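Local coordinates for protein FAD-dependent oxidoreductase (Actinomadura kijaniata, PDB 4KCF) that catalyses, probably, the N-oxygenation of the amino group of a dTDP-linked aminosugar, using a bound flavin held in an acyl-CoA dehydrogenase-type fold, at residues R263-L268 and R347-M352; H354-K359 and M401-Y406; F196-R201 and A212-T217. All coordinates share one frame; numbering follows the deposited sequence.

Contact 1 (R263-L268 and R347-M352). With AKM ([(2R,4S,6R)-4-azanyl-4,6-dimethyl-5,5-bis(oxidanyl)oxan-2-yl] [[(2R,3S,5R)-5-[5-methyl-2,4-bis(oxidanylidene)pyrimidin-1-yl]-3-oxidanyl-oxolan-2-yl]methoxy-oxidanyl-phosphoryl] hydrogen phosphate), chain B.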
loop_
_atom_site.group_PDB
_atom_site.type_symbol
_atom_site.label_atom_id
_atom_site.label_comp_id
_atom_site.label_asym_id
_atom_site.label_seq_id
_atom_site.Cartn_x
_atom_site.Cartn_y
_atom_site.Cartn_z
ATOM N N ARG A 263 -0.769 -15.328 20.025
ATOM C CA ARG A 263 0.039 -14.107 19.897
ATOM C C ARG A 263 1.466 -14.448 19.452
ATOM O O ARG A 263 2.204 -15.170 20.136
ATOM C CB ARG A 263 -0.022 -13.247 21.172
ATOM C CG ARG A 263 -1.437 -13.226 21.767
ATOM C CD ARG A 263 -1.842 -12.039 22.640
ATOM N NE ARG A 263 -1.587 -12.202 24.077
ATOM C CZ ARG A 263 -0.497 -11.794 24.732
ATOM N NH1 ARG A 263 0.516 -11.183 24.120
ATOM N NH2 ARG A 263 -0.408 -12.004 26.040
ATOM N N ASN A 264 1.833 -13.996 18.256
ATOM C CA ASN A 264 3.231 -14.041 17.876
ATOM C C ASN A 264 3.528 -12.748 17.143
ATOM O O ASN A 264 3.011 -12.481 16.065
ATOM C CB ASN A 264 3.596 -15.264 17.032
ATOM C CG ASN A 264 2.720 -15.403 15.804
ATOM O OD1 ASN A 264 1.585 -14.918 15.802
ATOM N ND2 ASN A 264 3.239 -16.038 14.752
ATOM N N ASP A 265 4.375 -11.950 17.775
ATOM C CA ASP A 265 4.772 -10.650 17.266
ATOM C C ASP A 265 5.523 -10.796 15.951
ATOM O O ASP A 265 5.735 -9.807 15.240
ATOM C CB ASP A 265 5.595 -9.930 18.338
ATOM C CG ASP A 265 4.740 -9.393 19.476
ATOM O OD1 ASP A 265 3.498 -9.276 19.356
ATOM O OD2 ASP A 265 5.304 -9.064 20.533
ATOM N N ALA A 266 5.902 -12.037 15.633
ATOM C CA ALA A 266 6.680 -12.314 14.448
ATOM C C ALA A 266 5.889 -11.958 13.190
ATOM O O ALA A 266 6.490 -11.538 12.203
ATOM C CB ALA A 266 7.158 -13.784 14.432
ATOM N N VAL A 267 4.561 -12.076 13.204
ATOM C CA VAL A 267 3.755 -11.668 12.055
ATOM C C VAL A 267 3.844 -10.182 11.726
ATOM O O VAL A 267 3.464 -9.796 10.612
ATOM C CB VAL A 267 2.249 -11.958 12.171
ATOM C CG1 VAL A 267 2.021 -13.442 12.246
ATOM C CG2 VAL A 267 1.618 -11.250 13.361
ATOM N N LEU A 268 4.317 -9.370 12.670
ATOM C CA LEU A 268 4.346 -7.901 12.510
ATOM C C LEU A 268 5.350 -7.562 11.428
ATOM O O LEU A 268 5.161 -6.554 10.744
ATOM C CB LEU A 268 4.591 -7.117 13.810
ATOM C CG LEU A 268 3.563 -7.320 14.939
ATOM C CD1 LEU A 268 4.016 -6.730 16.263
ATOM C CD2 LEU A 268 2.192 -6.773 14.588
ATOM N N ARG A 347 12.176 -8.960 16.044
ATOM C CA ARG A 347 12.311 -8.405 14.713
ATOM C C ARG A 347 10.964 -7.785 14.299
ATOM O O ARG A 347 10.922 -6.672 13.761
ATOM C CB ARG A 347 12.769 -9.496 13.733
ATOM C CG ARG A 347 12.629 -9.164 12.238
ATOM C CD ARG A 347 13.244 -10.264 11.371
ATOM N NE ARG A 347 13.082 -10.031 9.936
ATOM C CZ ARG A 347 12.061 -10.510 9.217
ATOM N NH1 ARG A 347 12.024 -10.275 7.908
ATOM N NH2 ARG A 347 11.086 -11.233 9.782
ATOM N N GLY A 348 9.884 -8.511 14.591
ATOM C CA GLY A 348 8.512 -8.109 14.318
ATOM C C GLY A 348 8.112 -6.825 15.023
ATOM O O GLY A 348 7.730 -5.863 14.338
ATOM N N ARG A 349 8.266 -6.811 16.349
ATOM C CA ARG A 349 8.016 -5.646 17.198
ATOM C C ARG A 349 8.764 -4.396 16.738
ATOM O O ARG A 349 8.156 -3.336 16.552
ATOM C CB ARG A 349 8.334 -5.912 18.673
ATOM C CG ARG A 349 7.304 -6.851 19.312
ATOM C CD ARG A 349 7.575 -6.956 20.827
ATOM N NE ARG A 349 8.818 -7.683 21.091
ATOM C CZ ARG A 349 8.852 -8.983 21.377
ATOM N NH1 ARG A 349 7.736 -9.696 21.421
ATOM N NH2 ARG A 349 10.010 -9.588 21.613
ATOM N N GLN A 350 10.048 -4.572 16.448
ATOM C CA GLN A 350 10.860 -3.455 16.013
ATOM C C GLN A 350 10.511 -2.890 14.643
ATOM O O GLN A 350 10.615 -1.678 14.419
ATOM C CB GLN A 350 12.320 -3.865 16.004
ATOM C CG GLN A 350 12.807 -4.030 17.449
ATOM C CD GLN A 350 14.322 -3.976 17.542
ATOM O OE1 GLN A 350 14.968 -3.394 16.682
ATOM N NE2 GLN A 350 14.898 -4.592 18.572
ATOM N N MET A 351 10.208 -3.811 13.731
ATOM C CA MET A 351 9.696 -3.423 12.420
ATOM C C MET A 351 8.410 -2.584 12.538
ATOM O O MET A 351 8.326 -1.520 11.952
ATOM C CB MET A 351 9.538 -4.649 11.518
ATOM C CG MET A 351 10.903 -5.068 10.929
ATOM S SD MET A 351 10.801 -6.500 9.820
ATOM C CE MET A 351 10.224 -5.771 8.271
ATOM N N MET A 352 7.431 -3.076 13.276
ATOM C CA MET A 352 6.154 -2.408 13.469
ATOM C C MET A 352 6.307 -1.070 14.222
ATOM O O MET A 352 5.575 -0.124 13.944
ATOM C CB MET A 352 5.127 -3.354 14.092
ATOM C CG MET A 352 3.690 -2.867 14.029
ATOM S SD MET A 352 3.134 -2.417 12.370
ATOM C CE MET A 352 2.967 -4.065 11.685
HETATM O O2P AKM B . 0.149 -7.855 5.540
HETATM P P AKM B . 0.086 -9.384 5.480
HETATM O O1P AKM B . -0.459 -10.127 6.665
HETATM O OPP AKM B . -0.827 -9.822 4.249
HETATM P P2 AKM B . -0.890 -9.214 2.769
HETATM O O3P AKM B . -1.561 -10.319 1.963
HETATM O O1 AKM B . -1.941 -8.015 2.877
HETATM C C1 AKM B . -1.615 -6.637 2.835
HETATM C C2 AKM B . -2.781 -5.800 3.388
HETATM C C3 AKM B . -2.614 -4.334 2.989
HETATM C C3M AKM B . -1.578 -3.836 4.003
HETATM N N3 AKM B . -3.864 -3.585 3.181
HETATM C C4 AKM B . -2.277 -4.136 1.503
HETATM O O4A AKM B . -3.470 -4.125 0.700
HETATM O O4B AKM B . -1.710 -2.829 1.303
HETATM C C5 AKM B . -1.640 -5.303 0.746
HETATM C C6 AKM B . -0.617 -5.051 -0.354
HETATM O O5 AKM B . -1.310 -6.497 1.453
HETATM O O4P AKM B . 0.407 -8.665 2.198
HETATM O "O5'" AKM B . 1.585 -9.893 5.199
HETATM C "C5'" AKM B . 1.777 -11.306 5.152
HETATM C "C4'" AKM B . 2.907 -11.465 4.150
HETATM C "C3'" AKM B . 3.223 -12.925 3.806
HETATM O "O3'" AKM B . 2.586 -13.225 2.572
HETATM C "C2'" AKM B . 4.729 -12.983 3.615
HETATM C "C1'" AKM B . 5.253 -11.637 4.121
HETATM O "O4'" AKM B . 4.122 -10.962 4.711
HETATM N N11 AKM B . 6.350 -11.679 5.097
HETATM C C21 AKM B . 7.465 -11.008 4.828
HETATM O O21 AKM B . 7.591 -10.368 3.640
HETATM N N31 AKM B . 8.516 -10.969 5.665
HETATM C C41 AKM B . 8.413 -11.606 6.845
HETATM O O41 AKM B . 9.426 -11.590 7.743
HETATM C C51 AKM B . 7.178 -12.325 7.208
HETATM C C5A AKM B . 7.077 -13.016 8.538
HETATM C C61 AKM B . 6.166 -12.328 6.263
HETATM O O HOH W 1 9.774 -11.534 12.286
#
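Asp-265 reaches across from the turn ahead of helix 267-273 to Arg-349 on helix 344-377, and its side chain is worth following outward. CB comes first, 3.7 Å from Arg-349 CG, methylene against methylene. CG lies against the same Arg-349 CG, and chi1 -75° sets the carboxylate slantwise across the arginine's CG and CD, OD2 touching both methylenes. At the tip, OD2 accepts from Arg-349 NH1 at 2.7 Å through its anti lone pair, with NH1 at the edge of a guanidinium whose plane nearly contains the oxygen. The carboxylate plane is turned 81° from the guanidinium, making this a one-oxygen, one-nitrogen salt bridge rather than a fork. OD1 bonds Asn-424, while Arg-349 NH2 has a second acid in Glu-346.

Below the ion pair the backbones close up. Asp-265 O receives a CA-H...O contact from Gly-348 CA at 3.4 Å, an approach made possible by the missing side chain. Leu-268 CB packs on Met-352 CB at 3.8 Å, the two side chains crossing at about a right angle.

Next door, extended Arg-347 holds the thymine oxygen O41 of AKM between two N-H groups, NH1 at 2.9 Å and NH2 at 2.7 Å, with Met-351 SD above one guanidinium face, toward its rim. NH2 also donates to a water, 2.8 Å from its oxygen, which in turn donates to Ala-266 O. Leu-336 O and Ser-337 O anchor the same guanidinium.

Charge thus pins the turn on one flank, and on the other a positive group, steadied by carbonyls and water, reads the base of the nucleotide-sugar and probably polarises its carbonyl.

Contact 2 (H354-K359 and M401-Y406). With FMN (flavin mononucleotide), chain C.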
loop_
_atom_site.group_PDB
_atom_site.type_symbol
_atom_site.label_atom_id
_atom_site.label_comp_id
_atom_site.label_asym_id
_atom_site.label_seq_id
_atom_site.Cartn_x
_atom_site.Cartn_y
_atom_site.Cartn_z
ATOM N N HIS A 354 9.130 0.983 14.138
ATOM C CA HIS A 354 9.604 1.961 13.170
ATOM C C HIS A 354 8.457 2.397 12.254
ATOM O O HIS A 354 8.264 3.586 11.983
ATOM C CB HIS A 354 10.712 1.334 12.316
ATOM C CG HIS A 354 12.076 1.359 12.949
ATOM N ND1 HIS A 354 12.901 2.461 12.903
ATOM C CD2 HIS A 354 12.755 0.415 13.649
ATOM C CE1 HIS A 354 14.029 2.197 13.542
ATOM N NE2 HIS A 354 13.977 0.949 13.970
ATOM N N PHE A 355 7.748 1.417 11.705
ATOM C CA PHE A 355 6.626 1.695 10.800
ATOM C C PHE A 355 5.592 2.601 11.496
ATOM O O PHE A 355 5.198 3.617 10.910
ATOM C CB PHE A 355 5.993 0.382 10.370
ATOM C CG PHE A 355 4.810 0.470 9.445
ATOM C CD1 PHE A 355 4.451 1.627 8.772
ATOM C CD2 PHE A 355 4.111 -0.711 9.166
ATOM C CE1 PHE A 355 3.376 1.686 7.890
ATOM C CE2 PHE A 355 3.009 -0.687 8.312
ATOM C CZ PHE A 355 2.623 0.498 7.673
ATOM N N GLN A 356 5.133 2.256 12.692
ATOM C CA GLN A 356 3.987 3.025 13.235
ATOM C C GLN A 356 4.368 4.411 13.818
ATOM O O GLN A 356 3.568 5.363 13.748
ATOM C CB GLN A 356 3.128 2.220 14.231
ATOM C CG GLN A 356 2.551 0.974 13.573
ATOM C CD GLN A 356 1.559 1.292 12.450
ATOM O OE1 GLN A 356 0.665 2.143 12.619
ATOM N NE2 GLN A 356 1.733 0.634 11.291
ATOM N N CYS A 357 5.580 4.515 14.371
ATOM C CA CYS A 357 6.094 5.816 14.831
ATOM C C CYS A 357 6.135 6.713 13.600
ATOM O O CYS A 357 5.647 7.815 13.688
ATOM C CB CYS A 357 7.503 5.717 15.404
ATOM S SG CYS A 357 7.560 4.970 17.032
ATOM N N ALA A 358 6.657 6.252 12.462
ATOM C CA ALA A 358 6.753 7.062 11.245
ATOM C C ALA A 358 5.389 7.390 10.642
ATOM O O ALA A 358 5.175 8.510 10.215
ATOM C CB ALA A 358 7.618 6.346 10.171
ATOM N N LYS A 359 4.508 6.397 10.524
ATOM C CA LYS A 359 3.168 6.566 9.996
ATOM C C LYS A 359 2.386 7.646 10.717
ATOM O O LYS A 359 1.750 8.462 10.069
ATOM C CB LYS A 359 2.393 5.220 10.033
ATOM C CG LYS A 359 0.865 5.330 9.652
ATOM C CD LYS A 359 0.297 3.970 9.347
ATOM C CE LYS A 359 -1.235 3.916 9.266
ATOM N NZ LYS A 359 -1.502 4.032 7.806
ATOM N N MET A 401 -5.823 3.769 6.801
ATOM C CA MET A 401 -5.289 2.504 6.271
ATOM C C MET A 401 -4.665 1.732 7.432
ATOM O O MET A 401 -3.855 2.262 8.204
ATOM C CB MET A 401 -4.262 2.814 5.192
ATOM C CG MET A 401 -4.851 3.155 3.840
ATOM S SD MET A 401 -3.548 3.567 2.679
ATOM C CE MET A 401 -4.842 4.075 1.524
ATOM N N GLN A 402 -5.074 0.489 7.617
ATOM C CA GLN A 402 -4.528 -0.385 8.667
ATOM C C GLN A 402 -3.381 -1.194 8.091
ATOM O O GLN A 402 -3.440 -1.546 6.912
ATOM C CB GLN A 402 -5.590 -1.425 9.073
ATOM C CG GLN A 402 -6.800 -0.741 9.706
ATOM C CD GLN A 402 -6.551 -0.371 11.172
ATOM O OE1 GLN A 402 -5.500 -0.677 11.740
ATOM N NE2 GLN A 402 -7.532 0.280 11.793
ATOM N N PRO A 403 -2.349 -1.507 8.892
ATOM C CA PRO A 403 -2.132 -1.147 10.294
ATOM C C PRO A 403 -1.402 0.198 10.410
ATOM O O PRO A 403 -0.507 0.468 9.610
ATOM C CB PRO A 403 -1.169 -2.258 10.775
ATOM C CG PRO A 403 -0.286 -2.562 9.511
ATOM C CD PRO A 403 -1.253 -2.321 8.326
ATOM N N TYR A 404 -1.771 1.087 11.330
ATOM C CA TYR A 404 -3.020 1.112 12.097
ATOM C C TYR A 404 -3.562 2.524 11.919
ATOM O O TYR A 404 -2.792 3.495 11.832
ATOM C CB TYR A 404 -2.736 0.956 13.610
ATOM C CG TYR A 404 -2.056 -0.333 13.989
ATOM C CD1 TYR A 404 -2.745 -1.550 13.975
ATOM C CD2 TYR A 404 -0.718 -0.329 14.381
ATOM C CE1 TYR A 404 -2.093 -2.725 14.321
ATOM C CE2 TYR A 404 -0.072 -1.472 14.755
ATOM C CZ TYR A 404 -0.751 -2.670 14.681
ATOM O OH TYR A 404 -0.035 -3.801 14.993
ATOM N N ALA A 405 -4.881 2.685 11.960
ATOM C CA ALA A 405 -5.422 4.049 11.995
ATOM C C ALA A 405 -5.045 4.641 13.372
ATOM O O ALA A 405 -4.594 3.918 14.277
ATOM C CB ALA A 405 -6.990 4.040 11.721
ATOM N N TYR A 406 -5.242 5.944 13.541
ATOM C CA TYR A 406 -4.707 6.695 14.659
ATOM C C TYR A 406 -5.071 6.067 16.008
ATOM O O TYR A 406 -4.217 5.752 16.836
ATOM C CB TYR A 406 -5.215 8.144 14.572
ATOM C CG TYR A 406 -4.770 8.937 15.796
ATOM C CD1 TYR A 406 -3.465 9.396 15.900
ATOM C CD2 TYR A 406 -5.647 9.217 16.837
ATOM C CE1 TYR A 406 -3.059 10.115 17.040
ATOM C CE2 TYR A 406 -5.251 9.932 17.977
ATOM C CZ TYR A 406 -3.947 10.386 18.062
ATOM O OH TYR A 406 -3.512 11.099 19.156
HETATM N N1 FMN C . -7.312 -2.540 2.346
HETATM C C2 FMN C . -6.919 -3.680 1.720
HETATM O O2 FMN C . -6.854 -4.712 2.444
HETATM N N3 FMN C . -6.591 -3.669 0.397
HETATM C C4 FMN C . -6.753 -2.509 -0.278
HETATM O O4 FMN C . -6.446 -2.471 -1.604
HETATM C C4A FMN C . -7.130 -1.310 0.375
HETATM N N5 FMN C . -7.260 -0.109 -0.274
HETATM C C5A FMN C . -7.706 0.982 0.408
HETATM C C6 FMN C . -7.834 2.194 -0.274
HETATM C C7 FMN C . -8.272 3.344 0.407
HETATM C C7M FMN C . -8.428 4.645 -0.334
HETATM C C8 FMN C . -8.608 3.273 1.845
HETATM C C8M FMN C . -9.081 4.463 2.653
HETATM C C9 FMN C . -8.448 2.043 2.470
HETATM C C9A FMN C . -7.999 0.899 1.780
HETATM N N10 FMN C . -7.891 -0.292 2.431
HETATM C C10 FMN C . -7.426 -1.353 1.730
HETATM C "C1'" FMN C . -8.247 -0.539 3.842
HETATM C "C2'" FMN C . -7.772 0.167 5.112
HETATM O "O2'" FMN C . -6.473 -0.420 5.101
HETATM C "C3'" FMN C . -8.544 0.082 6.464
HETATM O "O3'" FMN C . -8.898 -1.257 6.884
HETATM C "C4'" FMN C . -9.824 0.900 6.794
HETATM O "O4'" FMN C . -10.265 2.062 6.044
HETATM O O HOH W 2 -0.512 1.724 6.640
#
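Gln-356 clasps the Pro-403/Tyr-404 peptide, which is cis and therefore presents its C=O and N-H on the same side. Among the polar contacts, OE1 accepts from Tyr-404 N at 3.0 Å, the donor standing 38° above the amide's carbonyl plane, while NE2 gives a weak bond to Pro-403 O at 2.8 Å. Lys-359 runs out extended and turns only at its last torsion (chi4 97°), which brings NZ within 3.0 Å of Met-401 O. Gly-398 O is another acceptor for NZ, and a water links NZ to Pro-403 O.

Packing fills in around these bonds. Phe-355 CE2 rests 4.0 Å from Pro-403 CG, and Gln-356 NE2 lies over the centre of the Phe-355 ring. CG of Gln-356 meets Tyr-404 CD2 at 3.6 Å, amide and ring planes 67° apart. With an alanine here, Tyr-404 N would probably lose its acceptor, and a gap would open beside the tyrosine ring.

The cofactor contacts come from the start of the segment: Gln-402 N donates to the ribityl O2' of FMN at 3.0 Å, and Met-401 CE touches the flavin at C7. This is the flavin pocket of an acyl-CoA dehydrogenase fold, where a loop tied to helix 344-377 borders the cofactor.

Contact 3 (F196-R201 and A212-T217)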
loop_
_atom_site.group_PDB
_atom_site.type_symbol
_atom_site.label_atom_id
_atom_site.label_comp_id
_atom_site.label_asym_id
_atom_site.label_seq_id
_atom_site.Cartn_x
_atom_site.Cartn_y
_atom_site.Cartn_z
ATOM N N PHE A 196 -6.712 -12.209 -6.282
ATOM C CA PHE A 196 -7.157 -11.484 -5.095
ATOM C C PHE A 196 -6.725 -12.274 -3.877
ATOM O O PHE A 196 -7.226 -13.371 -3.633
ATOM C CB PHE A 196 -8.676 -11.311 -5.108
ATOM C CG PHE A 196 -9.151 -10.457 -6.240
ATOM C CD1 PHE A 196 -9.449 -9.118 -6.044
ATOM C CD2 PHE A 196 -9.267 -10.971 -7.522
ATOM C CE1 PHE A 196 -9.850 -8.319 -7.109
ATOM C CE2 PHE A 196 -9.665 -10.183 -8.595
ATOM C CZ PHE A 196 -9.973 -8.857 -8.388
ATOM N N VAL A 197 -5.771 -11.735 -3.134
ATOM C CA VAL A 197 -5.366 -12.398 -1.890
ATOM C C VAL A 197 -6.263 -11.941 -0.738
ATOM O O VAL A 197 -6.222 -10.760 -0.336
ATOM C CB VAL A 197 -3.899 -12.113 -1.537
ATOM C CG1 VAL A 197 -3.562 -12.728 -0.176
ATOM C CG2 VAL A 197 -2.974 -12.578 -2.684
ATOM N N ILE A 198 -7.003 -12.898 -0.188
ATOM C CA ILE A 198 -8.127 -12.592 0.668
ATOM C C ILE A 198 -7.824 -13.035 2.092
ATOM O O ILE A 198 -7.337 -14.147 2.229
ATOM C CB ILE A 198 -9.392 -13.296 0.113
ATOM C CG1 ILE A 198 -9.770 -12.754 -1.280
ATOM C CG2 ILE A 198 -10.578 -13.142 1.040
ATOM C CD1 ILE A 198 -9.866 -11.251 -1.398
ATOM N N ASN A 199 -8.011 -12.183 3.105
ATOM C CA ASN A 199 -7.945 -12.584 4.528
ATOM C C ASN A 199 -9.255 -13.239 4.958
ATOM O O ASN A 199 -10.288 -12.584 4.948
ATOM C CB ASN A 199 -7.612 -11.400 5.461
ATOM C CG ASN A 199 -8.020 -11.603 6.930
ATOM O OD1 ASN A 199 -8.690 -10.743 7.524
ATOM N ND2 ASN A 199 -7.584 -12.699 7.538
ATOM N N ALA A 200 -9.210 -14.511 5.341
ATOM C CA ALA A 200 -10.413 -15.257 5.664
ATOM C C ALA A 200 -10.103 -16.072 6.908
ATOM O O ALA A 200 -8.927 -16.289 7.200
ATOM C CB ALA A 200 -10.776 -16.187 4.512
ATOM N N ARG A 201 -11.137 -16.477 7.639
ATOM C CA ARG A 201 -11.009 -17.431 8.745
ATOM C C ARG A 201 -11.629 -18.775 8.372
ATOM O O ARG A 201 -12.687 -18.843 7.736
ATOM C CB ARG A 201 -11.660 -16.955 10.045
ATOM C CG ARG A 201 -13.056 -16.390 9.887
ATOM C CD ARG A 201 -14.020 -16.834 10.987
ATOM N NE ARG A 201 -13.968 -15.871 12.076
ATOM C CZ ARG A 201 -13.251 -16.032 13.184
ATOM N NH1 ARG A 201 -13.265 -15.085 14.106
ATOM N NH2 ARG A 201 -12.535 -17.131 13.393
ATOM N N ALA A 212 -6.427 -17.462 7.340
ATOM C CA ALA A 212 -6.087 -18.125 6.095
ATOM C C ALA A 212 -6.098 -17.080 5.005
ATOM O O ALA A 212 -6.874 -16.118 5.072
ATOM C CB ALA A 212 -7.092 -19.247 5.814
ATOM N N SER A 213 -5.224 -17.262 4.021
ATOM C CA SER A 213 -5.184 -16.359 2.885
ATOM C C SER A 213 -5.479 -17.103 1.578
ATOM O O SER A 213 -4.547 -17.402 0.843
ATOM C CB SER A 213 -3.854 -15.587 2.784
ATOM O OG SER A 213 -3.539 -14.907 3.974
ATOM N N PRO A 214 -6.760 -17.390 1.263
ATOM C CA PRO A 214 -7.039 -17.908 -0.087
ATOM C C PRO A 214 -6.674 -16.905 -1.193
ATOM O O PRO A 214 -6.736 -15.673 -1.020
ATOM C CB PRO A 214 -8.544 -18.171 -0.071
ATOM C CG PRO A 214 -9.091 -17.381 1.053
ATOM C CD PRO A 214 -7.983 -17.215 2.069
ATOM N N VAL A 215 -6.242 -17.425 -2.332
ATOM C CA VAL A 215 -6.037 -16.593 -3.493
ATOM C C VAL A 215 -7.172 -16.909 -4.455
ATOM O O VAL A 215 -7.257 -18.044 -4.867
ATOM C CB VAL A 215 -4.680 -16.887 -4.098
ATOM C CG1 VAL A 215 -4.479 -15.972 -5.278
ATOM C CG2 VAL A 215 -3.619 -16.737 -3.019
ATOM N N VAL A 216 -8.023 -15.945 -4.794
ATOM C CA VAL A 216 -9.165 -16.072 -5.671
ATOM C C VAL A 216 -8.819 -15.474 -7.046
ATOM O O VAL A 216 -8.321 -14.345 -7.145
ATOM C CB VAL A 216 -10.346 -15.276 -5.020
ATOM C CG1 VAL A 216 -11.643 -15.480 -5.776
ATOM C CG2 VAL A 216 -10.538 -15.688 -3.577
ATOM N N THR A 217 -9.098 -16.196 -8.129
ATOM C CA THR A 217 -8.859 -15.633 -9.467
ATOM C C THR A 217 -10.143 -14.986 -9.980
ATOM O O THR A 217 -11.231 -15.283 -9.491
ATOM C CB THR A 217 -8.383 -16.707 -10.447
ATOM O OG1 THR A 217 -9.383 -17.734 -10.429
ATOM C CG2 THR A 217 -7.036 -17.297 -10.005
#
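Phe-196 and Val-216 form a hydrogen-bonded antiparallel pair: Phe-196 N donates to Val-216 O at 2.8 Å, and Val-216 N returns a bond to Phe-196 O at 2.9 Å. Ala-200 and Ala-212 repeat the reciprocal pattern at the other end. Midway, Ile-198 N reaches Pro-214 O at 2.9 Å, nearly along the C=O axis, but the proline has no N-H to give back. Its CD sits against Ile-198 O instead, 3.1 Å away, and Ser-213 CA-H points at the same oxygen with a CA-O distance of 3.2 Å. One rung of the ladder is thus replaced by carbon contacts while the register holds.

Side chains follow the alternation. The Phe-196 ring turns its edge to Val-216 O, with CD2 at 3.5 Å. Ile-198 sends CG1 onto Val-216 CG2 at 3.8 Å, a branch placed beside the backbone N by chi1 -64°, and Ala-200 CB meets the proline ring at CD. On the opposite face, Val-197 and Val-215 form the non-hydrogen-bonded pair, their CG2 methyls 4.2 Å apart, and Val-197 CG1 lies next to Ser-213 CB.

Farther out, Leu-180, Val-187 and Ile-242 cover the face carrying Phe-196, Ala-200 and Val-216, and Phe-223 meets the Phe-196 ring. Along its other edge, 196-201 bonds to Cys-157 and Gly-159 and, farther along, to Thr-168 and Leu-170. Beyond 212-217 comes strand 254-259, whose Arg-257 binds Ser-213 OG.

Val-197 touches the bound nucleotide-sugar, so one face of this beta hairpin backs onto the substrate pocket while the other is buried against neighbouring strands, as befits the middle beta domain of an acyl-CoA dehydrogenase.

Overall arrangement
From the N terminus, contact 3 closes first, joining two strands across a gap of only ten residues, a local hairpin in the beta domain. The chain leaves the sheet after strand 254-259 and enters the helical part, where contact 1 closes a long, mostly helical excursion when helix 344-377 comes back against 263-268. Contact 2 opens farther down that helix and closes on the loop before helix 406-417. The three follow in series, none nesting or crossing. Contacts 1 and 2 share the helix and touch, Leu-268 CD2 packing at 3.7 Å on Tyr-404 OH, a hydroxyl hydrogen-bonded to Asn-424 O. Contact 3 stands apart, its nearest atoms about 10 Å from those of either, though its Val-197 touches the same AKM that Arg-347 binds.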